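ArsC family reductase (Pseudomonas aeruginosa, PDB 1RW1) probably acts as a glutathione-dependent thiol reductase of the ArsC family, built on a thioredoxin fold. Local coordinates at residues A[35-38]-A[39-43]. Residues are numbered along the deposited sequence; the frame is centred on the assembly and turned at random.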
loop_
_atom_site.group_PDB
_atom_site.type_symbol
_atom_site.label_atom_id
_atom_site.label_comp_id
_atom_site.label_asym_id
_atom_site.label_seq_id
_atom_site.Cartn_x
_atom_site.Cartn_y
_atom_site.Cartn_z
ATOM N N VAL A 35 -6.944 2.324 11.929
ATOM C CA VAL A 35 -6.139 1.360 12.678
ATOM C C VAL A 35 -4.631 1.520 12.502
ATOM O O VAL A 35 -3.866 0.768 13.093
ATOM C CB VAL A 35 -6.552 -0.097 12.369
ATOM C CG1 VAL A 35 -7.994 -0.348 12.804
ATOM C CG2 VAL A 35 -6.339 -0.433 10.908
ATOM N N GLY A 36 -4.166 2.492 11.736
ATOM C CA GLY A 36 -2.740 2.661 11.547
ATOM C C GLY A 36 -2.119 1.514 10.760
ATOM O O GLY A 36 -2.776 0.870 9.932
ATOM N N ILE A 37 -0.827 1.265 10.993
ATOM C CA ILE A 37 -0.078 0.161 10.360
ATOM C C ILE A 37 1.128 -0.112 11.258
ATOM O O ILE A 37 1.492 0.716 12.086
ATOM C CB ILE A 37 0.361 0.540 8.934
ATOM C CG1 ILE A 37 0.774 -0.676 8.084
ATOM C CG2 ILE A 37 1.516 1.555 8.981
ATOM C CD1 ILE A 37 -0.238 -1.814 8.003
ATOM N N ASP A 38 1.759 -1.267 11.069
ATOM C CA ASP A 38 2.905 -1.629 11.880
ATOM C C ASP A 38 4.088 -2.064 11.017
ATOM O O ASP A 38 3.977 -2.272 9.803
ATOM C CB ASP A 38 2.530 -2.715 12.895
ATOM C CG ASP A 38 2.246 -4.048 12.240
ATOM O OD1 ASP A 38 2.343 -4.206 11.021
ATOM O OD2 ASP A 38 2.064 -5.061 12.908
ATOM N N ARG A 39 5.233 -2.223 11.659
ATOM C CA ARG A 39 6.458 -2.558 10.960
ATOM C C ARG A 39 6.406 -3.947 10.369
ATOM O O ARG A 39 7.047 -4.199 9.354
ATOM C CB ARG A 39 7.655 -2.502 11.868
ATOM C CG ARG A 39 8.157 -1.200 12.160
ATOM C CD ARG A 39 9.535 -1.308 12.797
ATOM N NE ARG A 39 9.929 -0.025 13.316
ATOM C CZ ARG A 39 9.636 0.395 14.521
ATOM N NH1 ARG A 39 8.966 -0.380 15.367
ATOM N NH2 ARG A 39 10.001 1.609 14.871
ATOM N N GLU A 40 5.694 -4.874 10.999
ATOM C CA GLU A 40 5.656 -6.220 10.496
ATOM C C GLU A 40 5.090 -6.255 9.075
ATOM O O GLU A 40 5.641 -6.912 8.184
ATOM C CB GLU A 40 4.892 -7.129 11.471
ATOM C CG GLU A 40 4.981 -8.597 11.113
ATOM C CD GLU A 40 3.967 -9.035 10.080
ATOM O OE1 GLU A 40 2.972 -8.335 9.863
ATOM O OE2 GLU A 40 4.166 -10.093 9.463
ATOM N N HIS A 41 4.012 -5.518 8.832
ATOM C CA HIS A 41 3.448 -5.430 7.495
ATOM C C HIS A 41 4.425 -4.792 6.535
ATOM O O HIS A 41 4.656 -5.281 5.437
ATOM C CB HIS A 41 2.175 -4.576 7.524
ATOM C CG HIS A 41 0.977 -5.347 7.871
ATOM N ND1 HIS A 41 0.532 -5.539 9.153
ATOM C CD2 HIS A 41 0.120 -5.999 7.052
ATOM C CE1 HIS A 41 -0.604 -6.233 9.087
ATOM N NE2 HIS A 41 -0.842 -6.563 7.829
ATOM N N LEU A 42 4.968 -3.642 6.925
ATOM C CA LEU A 42 5.844 -2.902 6.037
ATOM C C LEU A 42 7.077 -3.700 5.647
ATOM O O LEU A 42 7.519 -3.652 4.486
ATOM C CB LEU A 42 6.246 -1.575 6.648
ATOM C CG LEU A 42 5.081 -0.609 6.886
ATOM C CD1 LEU A 42 5.530 0.536 7.749
ATOM C CD2 LEU A 42 4.532 -0.097 5.567
ATOM N N ARG A 43 7.652 -4.435 6.588
ATOM C CA ARG A 43 8.808 -5.276 6.279
ATOM C C ARG A 43 8.470 -6.348 5.260
ATOM O O ARG A 43 9.269 -6.622 4.366
ATOM C CB ARG A 43 9.328 -5.943 7.548
ATOM C CG ARG A 43 10.069 -5.024 8.452
ATOM C CD ARG A 43 10.322 -5.610 9.819
ATOM N NE ARG A 43 11.248 -4.742 10.541
ATOM C CZ ARG A 43 11.316 -4.635 11.862
ATOM N NH1 ARG A 43 10.502 -5.341 12.635
ATOM N NH2 ARG A 43 12.203 -3.812 12.412
#
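Asp38 and His41 meet where the extended run through Ile37 and Asp38 turns into helix 39-49, whose first turn is closed by a weak backbone bond from Leu42 N to Asp38 O (3.3 Å). Asp38 is the N-cap. Its CG sits between the backbone N and the carbonyl carbon (chi1 69°), which swings OD1 back over the helix start, where it accepts from His41 N at 3.0 Å in a nearly straight bond (168°). The same oxygen takes a second bond from His41 ND1 (2.9 Å), lying in the imidazole plane; the two donors reach OD1 from opposite faces of the carboxylate. NE2, at the far side of the ring, is hydrogen-bonded to Tyr5 OH, so both nitrogens are engaged and the ring's rotation is fixed. Ile37 CD1 makes an off-centre CH-pi contact with this ring, 4.1 Å from its centroid, and touches His41 CB. Ile37 CG2 lies 4.3 Å from Leu42 CD1, and both side chains rest on Ile89. Glu40 OE1 stands 3.7 Å above the imidazole plane near the rim, while its OE2 pairs with Arg44. This is a side-chain N-cap reinforced by a His-carboxylate hydrogen bond, joining the loop after helix 32-35 to helix 39-49 of this ArsC-family protein.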